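Local coordinates for trans-isoprenyl diphosphate synthase (Caulobacter crescentus, PDB 3OYR), which probably makes all-trans-octaprenyl diphosphate, the side-chain precursor of isoprenoid quinones, by adding isopentenyl units to farnesyl diphosphate, at residues B[94-99]-B[141-146]; B[150-155]-B[203-208]. All coordinates share one frame; numbering follows the deposited sequence. Where two conformers were deposited one is given.

Contact 1: B[94-99]-B[141-146]. With DMA (dimethylallyl diphosphate), chain D.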
ATOM      1  N   VAL B  94       9.429   2.745  -8.126  1.00 23.91           N
ATOM      2  CA  VAL B  94       9.047   4.126  -7.766  1.00 23.02           C
ATOM      3  C   VAL B  94       7.742   4.534  -8.455  1.00 24.81           C
ATOM      4  O   VAL B  94       6.816   5.096  -7.815  1.00 26.97           O
ATOM      5  CB  VAL B  94      10.219   5.092  -8.118  1.00 31.89           C
ATOM      6  CG1 VAL B  94       9.778   6.518  -8.157  1.00 29.45           C
ATOM      7  CG2 VAL B  94      11.327   4.926  -7.134  1.00 25.89           C
ATOM      8  N   GLU B  95       7.638   4.229  -9.752  1.00 24.98           N
ATOM      9  CA  GLU B  95       6.399   4.545 -10.489  1.00 25.47           C
ATOM     10  C   GLU B  95       5.206   3.765  -9.985  1.00 24.09           C
ATOM     11  O   GLU B  95       4.091   4.305  -9.954  1.00 30.63           O
ATOM     12  CB  GLU B  95       6.557   4.366 -12.014  1.00 23.87           C
ATOM     13  CG  GLU B  95       5.393   4.948 -12.872  1.00 31.80           C
ATOM     14  CD  GLU B  95       5.169   6.464 -12.712  1.00 29.63           C
ATOM     15  OE1 GLU B  95       6.053   7.196 -12.232  1.00 32.46           O
ATOM     16  OE2 GLU B  95       4.096   6.945 -13.097  1.00 29.70           O
ATOM     17  N   PHE B  96       5.410   2.495  -9.639  1.00 23.83           N
ATOM     18  CA  PHE B  96       4.353   1.707  -9.006  1.00 24.33           C
ATOM     19  C   PHE B  96       3.924   2.300  -7.683  1.00 28.12           C
ATOM     20  O   PHE B  96       2.720   2.410  -7.422  1.00 26.47           O
ATOM     21  CB  PHE B  96       4.762   0.245  -8.782  1.00 27.01           C
ATOM     22  CG  PHE B  96       4.636  -0.624 -10.021  1.00 33.15           C
ATOM     23  CD1 PHE B  96       3.672  -0.359 -10.992  1.00 38.84           C
ATOM     24  CD2 PHE B  96       5.473  -1.707 -10.202  1.00 50.46           C
ATOM     25  CE1 PHE B  96       3.562  -1.158 -12.142  1.00 37.80           C
ATOM     26  CE2 PHE B  96       5.371  -2.507 -11.339  1.00 51.17           C
ATOM     27  CZ  PHE B  96       4.414  -2.236 -12.310  1.00 36.52           C
ATOM     28  N   ILE B  97       4.892   2.709  -6.861  1.00 21.00           N
ATOM     29  CA  ILE B  97       4.535   3.350  -5.589  1.00 23.97           C
ATOM     30  C   ILE B  97       3.711   4.607  -5.849  1.00 25.83           C
ATOM     31  O   ILE B  97       2.640   4.779  -5.262  1.00 28.03           O
ATOM     32  CB  ILE B  97       5.751   3.629  -4.653  1.00 28.63           C
ATOM     33  CG1 ILE B  97       6.221   2.318  -4.012  1.00 21.11           C
ATOM     34  CG2 ILE B  97       5.353   4.620  -3.530  1.00 22.64           C
ATOM     35  CD1 ILE B  97       7.717   2.328  -3.570  1.00 29.07           C
ATOM     36  N   HIS B  98       4.176   5.435  -6.779  1.00 26.21           N
ATOM     37  CA  HIS B  98       3.449   6.633  -7.177  1.00 27.28           C
ATOM     38  C   HIS B  98       2.023   6.295  -7.668  1.00 24.02           C
ATOM     39  O   HIS B  98       1.041   6.889  -7.203  1.00 28.77           O
ATOM     40  CB  HIS B  98       4.264   7.406  -8.217  1.00 25.43           C
ATOM     41  CG  HIS B  98       3.523   8.529  -8.876  1.00 25.15           C
ATOM     42  ND1 HIS B  98       3.003   9.594  -8.174  1.00 26.04           N
ATOM     43  CD2 HIS B  98       3.268   8.781 -10.183  1.00 31.76           C
ATOM     44  CE1 HIS B  98       2.429  10.438  -9.015  1.00 33.52           C
ATOM     45  NE2 HIS B  98       2.575   9.969 -10.240  1.00 31.77           N
ATOM     46  N   THR B  99       1.917   5.298  -8.548  1.00 25.47           N
ATOM     47  CA  THR B  99       0.639   4.881  -9.127  1.00 26.18           C
ATOM     48  C   THR B  99      -0.333   4.426  -8.066  1.00 23.74           C
ATOM     49  O   THR B  99      -1.503   4.795  -8.093  1.00 25.95           O
ATOM     50  CB  THR B  99       0.818   3.750 -10.199  1.00 23.85           C
ATOM     51  OG1 THR B  99       1.767   4.174 -11.191  1.00 26.23           O
ATOM     52  CG2 THR B  99      -0.514   3.446 -10.868  1.00 31.59           C
ATOM     53  N   PHE B 141       7.839  -3.590  -4.199  1.00 28.70           N
ATOM     54  CA  PHE B 141       8.828  -4.217  -3.281  1.00 22.32           C
ATOM     55  C   PHE B 141       9.453  -5.499  -3.757  1.00 26.34           C
ATOM     56  O   PHE B 141      10.661  -5.739  -3.531  1.00 26.22           O
ATOM     57  CB  PHE B 141       8.256  -4.367  -1.873  1.00 32.63           C
ATOM     58  CG  PHE B 141       8.286  -3.087  -1.111  1.00 34.17           C
ATOM     59  CD1 PHE B 141       7.327  -2.110  -1.343  1.00 37.96           C
ATOM     60  CD2 PHE B 141       9.302  -2.832  -0.200  1.00 42.57           C
ATOM     61  CE1 PHE B 141       7.365  -0.902  -0.670  1.00 55.25           C
ATOM     62  CE2 PHE B 141       9.344  -1.620   0.499  1.00 54.04           C
ATOM     63  CZ  PHE B 141       8.368  -0.655   0.256  1.00 55.86           C
ATOM     64  N   GLU B 142       8.661  -6.299  -4.457  1.00 23.27           N
ATOM     65  CA  GLU B 142       9.190  -7.435  -5.189  1.00 25.59           C
ATOM     66  C   GLU B 142      10.305  -7.014  -6.152  1.00 27.68           C
ATOM     67  O   GLU B 142      11.363  -7.649  -6.185  1.00 25.94           O
ATOM     68  CB  GLU B 142       8.064  -8.156  -5.936  1.00 27.39           C
ATOM     69  CG  GLU B 142       7.235  -9.055  -5.039  1.00 28.11           C
ATOM     70  CD  GLU B 142       6.434 -10.079  -5.838  1.00 39.76           C
ATOM     71  OE1 GLU B 142       6.714 -11.299  -5.723  1.00 46.82           O
ATOM     72  OE2 GLU B 142       5.540  -9.664  -6.594  1.00 43.04           O
ATOM     73  N   LEU B 143      10.086  -5.931  -6.899  1.00 28.97           N
ATOM     74  CA  LEU B 143      11.097  -5.396  -7.822  1.00 28.57           C
ATOM     75  C   LEU B 143      12.375  -4.979  -7.110  1.00 25.42           C
ATOM     76  O   LEU B 143      13.502  -5.296  -7.525  1.00 30.17           O
ATOM     77  CB  LEU B 143      10.530  -4.180  -8.576  1.00 30.32           C
ATOM     78  CG  LEU B 143       9.777  -4.540  -9.838  1.00 36.73           C
ATOM     79  CD1 LEU B 143       8.907  -3.367 -10.262  1.00 31.88           C
ATOM     80  CD2 LEU B 143      10.798  -4.956 -10.931  1.00 26.32           C
ATOM     81  N   MET B 144      12.194  -4.265  -6.017  1.00 28.38           N
ATOM     82  CA  MET B 144      13.322  -3.811  -5.225  1.00 30.01           C
ATOM     83  C   MET B 144      14.124  -4.938  -4.652  1.00 31.60           C
ATOM     84  O   MET B 144      15.341  -4.882  -4.679  1.00 32.54           O
ATOM     85  CB  MET B 144      12.846  -2.883  -4.144  1.00 31.25           C
ATOM     86  CG  MET B 144      12.397  -1.605  -4.776  1.00 48.03           C
ATOM     87  SD  MET B 144      12.221  -0.284  -3.627  1.00 50.79           S
ATOM     88  CE  MET B 144      10.804  -0.845  -2.689  1.00 12.26           C
ATOM     89  N   VAL B 145      13.436  -5.975  -4.181  1.00 30.99           N
ATOM     90  CA  VAL B 145      14.089  -7.196  -3.718  1.00 34.15           C
ATOM     91  C   VAL B 145      15.033  -7.782  -4.779  1.00 40.43           C
ATOM     92  O   VAL B 145      16.174  -8.179  -4.468  1.00 37.70           O
ATOM     93  CB  VAL B 145      13.039  -8.249  -3.250  1.00 33.55           C
ATOM     94  CG1 VAL B 145      13.673  -9.596  -3.114  1.00 28.41           C
ATOM     95  CG2 VAL B 145      12.390  -7.829  -1.900  1.00 24.51           C
ATOM     96  N   GLU B 146      14.570  -7.812  -6.034  1.00 37.05           N
ATOM     97  CA  GLU B 146      15.384  -8.321  -7.149  1.00 33.62           C
ATOM     98  C   GLU B 146      16.717  -7.602  -7.340  1.00 34.31           C
ATOM     99  O   GLU B 146      17.696  -8.221  -7.764  1.00 39.04           O
ATOM    100  CB  GLU B 146      14.611  -8.274  -8.461  1.00 33.54           C
ATOM    101  CG  GLU B 146      13.537  -9.339  -8.620  1.00 40.94           C
ATOM    102  CD  GLU B 146      12.597  -9.063  -9.791  1.00 47.20           C
ATOM    103  OE1 GLU B 146      11.388  -9.308  -9.631  1.00 60.20           O
ATOM    104  OE2 GLU B 146      13.061  -8.610 -10.865  1.00 47.55           O
TER
HETATM  105  C1  DMA D 336       0.335  13.792  -9.029  1.00 34.07           C
HETATM  106  O1  DMA D 336       1.645  13.614  -9.585  1.00 31.76           O
HETATM  107  C2  DMA D 336       0.774  13.658  -7.614  1.00 40.81           C
HETATM  108  C3  DMA D 336       1.083  14.717  -6.861  1.00 44.64           C
HETATM  109  C4  DMA D 336       0.890  16.137  -7.324  1.00 35.88           C
HETATM  110  C5  DMA D 336       1.611  14.433  -5.489  1.00 37.87           C
HETATM  111  PA  DMA D 336       2.137  14.064 -11.044  1.00 35.52           P
HETATM  112  O1A DMA D 336       3.608  13.753 -11.239  1.00 24.76           O
HETATM  113  O2A DMA D 336       1.732  15.496 -11.256  1.00 32.14           O
HETATM  114  O3A DMA D 336       1.179  13.064 -11.886  1.00 29.24           O
HETATM  115  PB  DMA D 336       1.493  12.224 -13.241  1.00 31.19           P
HETATM  116  O1B DMA D 336       2.262  10.993 -12.803  1.00 35.06           O
HETATM  117  O2B DMA D 336       0.052  11.934 -13.603  1.00 34.15           O
HETATM  118  O3B DMA D 336       2.252  13.096 -14.206  1.00 33.39           O

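Contact 2: B[150-155]-B[203-208]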
ATOM      1  N   MET B 150      19.729  -3.445  -0.324  1.00 30.24           N
ATOM      2  CA  MET B 150      19.023  -3.272   0.937  1.00 33.04           C
ATOM      3  C   MET B 150      18.854  -1.802   1.311  1.00 25.58           C
ATOM      4  O   MET B 150      17.822  -1.399   1.865  1.00 26.86           O
ATOM      5  CB  MET B 150      19.666  -4.105   2.060  1.00 33.80           C
ATOM      6  CG  MET B 150      18.849  -4.106   3.354  1.00 35.38           C
ATOM      7  SD  MET B 150      17.241  -4.967   3.389  1.00 25.17           S
ATOM      8  CE  MET B 150      16.587  -4.982   1.766  1.00 44.81           C
ATOM      9  N   LYS B 151      19.852  -0.998   0.957  1.00 25.11           N
ATOM     10  CA  LYS B 151      19.789   0.440   1.196  1.00 30.93           C
ATOM     11  C   LYS B 151      18.692   1.077   0.339  1.00 28.82           C
ATOM     12  O   LYS B 151      17.882   1.866   0.846  1.00 23.27           O
ATOM     13  CB  LYS B 151      21.172   1.090   0.961  1.00 34.99           C
ATOM     14  CG  LYS B 151      21.224   2.597   1.217  1.00 47.84           C
ATOM     15  CD  LYS B 151      21.060   2.977   2.692  1.00 45.27           C
ATOM     16  CE  LYS B 151      21.268   4.487   2.876  1.00 56.86           C
ATOM     17  NZ  LYS B 151      21.375   4.919   4.302  1.00 60.55           N
ATOM     18  N   ALA B 152      18.601   0.697  -0.937  1.00 25.61           N
ATOM     19  CA  ALA B 152      17.570   1.302  -1.770  1.00 30.33           C
ATOM     20  C   ALA B 152      16.191   0.889  -1.276  1.00 28.39           C
ATOM     21  O   ALA B 152      15.246   1.674  -1.319  1.00 28.89           O
ATOM     22  CB  ALA B 152      17.762   0.934  -3.235  1.00 38.12           C
ATOM     23  N   LEU B 153      16.077  -0.346  -0.800  1.00 30.12           N
ATOM     24  CA  LEU B 153      14.818  -0.815  -0.229  1.00 31.28           C
ATOM     25  C   LEU B 153      14.410  -0.076   1.056  1.00 28.27           C
ATOM     26  O   LEU B 153      13.247   0.257   1.243  1.00 26.13           O
ATOM     27  CB  LEU B 153      14.870  -2.321   0.009  1.00 32.14           C
ATOM     28  CG  LEU B 153      13.526  -2.999  -0.232  1.00 45.54           C
ATOM     29  CD1 LEU B 153      13.734  -4.384  -0.778  1.00 48.78           C
ATOM     30  CD2 LEU B 153      12.715  -3.070   1.050  1.00 48.79           C
ATOM     31  N   GLU B 154      15.364   0.200   1.929  1.00 23.93           N
ATOM     32  CA  GLU B 154      15.090   0.989   3.148  1.00 28.52           C
ATOM     33  C   GLU B 154      14.630   2.406   2.800  1.00 23.32           C
ATOM     34  O   GLU B 154      13.705   2.940   3.419  1.00 29.84           O
ATOM     35  CB  GLU B 154      16.343   1.030   4.032  1.00 26.59           C
ATOM     36  CG  GLU B 154      16.403   2.134   5.078  1.00 36.88           C
ATOM     37  CD  GLU B 154      17.837   2.529   5.320  1.00 60.61           C
ATOM     38  OE1 GLU B 154      18.254   3.598   4.820  1.00 71.50           O
ATOM     39  OE2 GLU B 154      18.564   1.740   5.963  1.00 49.59           O
ATOM     40  N   ILE B 155      15.261   2.983   1.782  1.00 23.75           N
ATOM     41  CA  ILE B 155      14.950   4.327   1.343  1.00 25.37           C
ATOM     42  C   ILE B 155      13.503   4.412   0.863  1.00 24.35           C
ATOM     43  O   ILE B 155      12.782   5.325   1.237  1.00 28.51           O
ATOM     44  CB  ILE B 155      15.915   4.790   0.222  1.00 31.39           C
ATOM     45  CG1 ILE B 155      17.308   5.127   0.783  1.00 28.59           C
ATOM     46  CG2 ILE B 155      15.392   6.017  -0.484  1.00 23.98           C
ATOM     47  CD1 ILE B 155      18.359   5.279  -0.369  1.00 21.42           C
ATOM     48  N   GLY B 203      18.228   6.017  -6.748  1.00 27.64           N
ATOM     49  CA  GLY B 203      19.007   6.023  -7.996  1.00 30.12           C
ATOM     50  C   GLY B 203      20.495   6.109  -7.708  1.00 31.14           C
ATOM     51  O   GLY B 203      21.276   5.314  -8.222  1.00 32.93           O
ATOM     52  N   ALA B 204      20.866   7.057  -6.844  1.00 30.15           N
ATOM     53  CA  ALA B 204      22.255   7.274  -6.463  1.00 27.13           C
ATOM     54  C   ALA B 204      22.892   6.088  -5.742  1.00 34.53           C
ATOM     55  O   ALA B 204      24.035   5.724  -6.056  1.00 28.08           O
ATOM     56  CB  ALA B 204      22.386   8.533  -5.621  1.00 26.41           C
ATOM     57  N   VAL B 205      22.176   5.498  -4.779  1.00 28.61           N
ATOM     58  CA  VAL B 205      22.754   4.362  -4.040  0.50 32.02           C
ATOM     59  C   VAL B 205      22.945   3.111  -4.902  1.00 35.45           C
ATOM     60  O   VAL B 205      23.897   2.346  -4.652  1.00 39.64           O
ATOM     61  CB  VAL B 205      22.046   4.028  -2.693  0.50 31.99           C
ATOM     62  CG1 VAL B 205      22.098   5.221  -1.739  0.50 27.07           C
ATOM     63  CG2 VAL B 205      20.620   3.547  -2.907  0.50 20.68           C
ATOM     64  N   SER B 206      22.108   2.930  -5.936  1.00 38.43           N
ATOM     65  CA  SER B 206      22.272   1.802  -6.896  1.00 47.50           C
ATOM     66  C   SER B 206      23.643   1.822  -7.554  1.00 44.35           C
ATOM     67  O   SER B 206      24.231   0.782  -7.792  1.00 44.77           O
ATOM     68  CB  SER B 206      21.230   1.817  -8.023  1.00 42.87           C
ATOM     69  OG  SER B 206      20.225   2.775  -7.812  1.00 62.62           O
ATOM     70  N   ALA B 207      24.134   3.028  -7.836  1.00 48.83           N
ATOM     71  CA  ALA B 207      25.406   3.257  -8.507  1.00 49.12           C
ATOM     72  C   ALA B 207      26.610   2.901  -7.641  1.00 54.47           C
ATOM     73  O   ALA B 207      27.723   2.788  -8.150  1.00 60.14           O
ATOM     74  CB  ALA B 207      25.488   4.699  -8.959  1.00 52.44           C
ATOM     75  N   GLY B 208      26.379   2.736  -6.340  1.00 58.69           N
ATOM     76  CA  GLY B 208      27.398   2.283  -5.398  1.00 56.91           C
ATOM     77  C   GLY B 208      28.340   3.396  -4.983  1.00 63.51           C
ATOM     78  O   GLY B 208      29.545   3.176  -4.816  1.00 67.01           O
TER

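Contact 1: B[94-99]-B[141-146]
Phe96 offers the edge of its ring to Leu143: the methyl CD1 of Leu143 lies near the ring plane, 3.8 Å from both CD2 and CE2 of Phe96, and the two side chains cross at about a right angle. The ring of Phe141, by contrast, is covered on one face by its own helix, where Met144 CE sits 3.4 Å above the plane over the centre of the Phe141 ring. Ile97 comes to Phe141 obliquely and more loosely, its CD1 standing 4.4 Å from CE1 of Phe141. These touches are buried and wholly apolar. Outside the pair, Ile42 and Arg45 of helix 25-45 pack on Phe96, while Phe141 meets Phe141 of the second subunit.

The same helical turn also faces the ligand. With its CG anti to the backbone N (chi1 170°), the His98 imidazole is carried off the packing side toward dimethylallyl diphosphate, and NE2 of His98 donates to the diphosphate oxygen O1B over 2.8 Å, at an N-H...O angle of 158°. O1B lies at the ring edge, near its plane, and Glu95 OE2 is also in plane at an edge of this imidazole. Substituting alanine for His98 would probably leave O1B without this donor and open a gap beside the diphosphate. Farther round the turn, Thr99 OG1 bonds Glu95 O at 2.6 Å from above the carbonyl plane, and Thr99 N reaches the same oxygen from the other face, so that two donors grip it.

Arg69 and Arg115, with the backbone N of Lys66, also hydrogen-bond the ligand. An apolar seam between helices 87-109 and 126-147, backed by a diphosphate pocket on another side of the first helix, fits the all-helical fold of the FPP/GGPP synthase family.

Contact 2: B[150-155]-B[203-208]
Ala152 and Val205 mark the nearest approach of the two backbones, their CA atoms 6.4 Å apart, where two helices of the all-alpha isoprenoid synthase fold meet close to their ends. The 150-155 segment opens helix 150-173, whereas 203-208 lies at the C-terminal end of helix 181-206, and the two run in roughly opposite directions. Gly208 leaves the helical conformation with a positive phi of 79°, and its N bonds back to Val205 O over 3.0 Å.

No hydrogen bond links the segments; a single valine carries the contact. Val205 was modelled in two conformers, and its methyl contacts hold for one; there CG2, in the crowded position between backbone N and carbonyl carbon, lies 3.9 Å from Ala152 CB, where the small side chain lets the helices draw close. Its other methyl, CG1, reaches the aliphatic part of Lys151, with 4.0 Å between CG1 of Val205 and CG of Lys151. The lysine crosses the valine at about a right angle and bends at chi2 (68°), taking its ammonium group away from the seam to a salt bridge with Glu154 on its own helix, whose hydrogen bond is weak. Ser214 of helix 211-238 also packs on Val205, and Leu90 of helix 87-109 on Ala152. Deeper in, Ile155 meets the valine tip to tip, its CD1 lying 3.8 Å from Val205 CG2.

In the fold
Both contacts are apolar seams between helices, with no hydrogen bond across either, yet they sit differently in the fold. Contact 1 is fully buried and sets aromatic rings against aliphatic side chains, with the dimethylallyl diphosphate pocket on another side of one of its helices; contact 2 lies farther from the chain centre, is only partly buried, uses aliphatic groups alone and has a lysine at its exposed margin. Helices 126-147 and 150-173, consecutive in the chain, join them: Leu153 CD2 packs 3.6 Å from Phe141 CD2. Helix 87-109 supplies one side of contact 1 and reaches contact 2 through Leu90. The second subunit meets Phe141 at contact 1 and Met150 and Leu153 at contact 2.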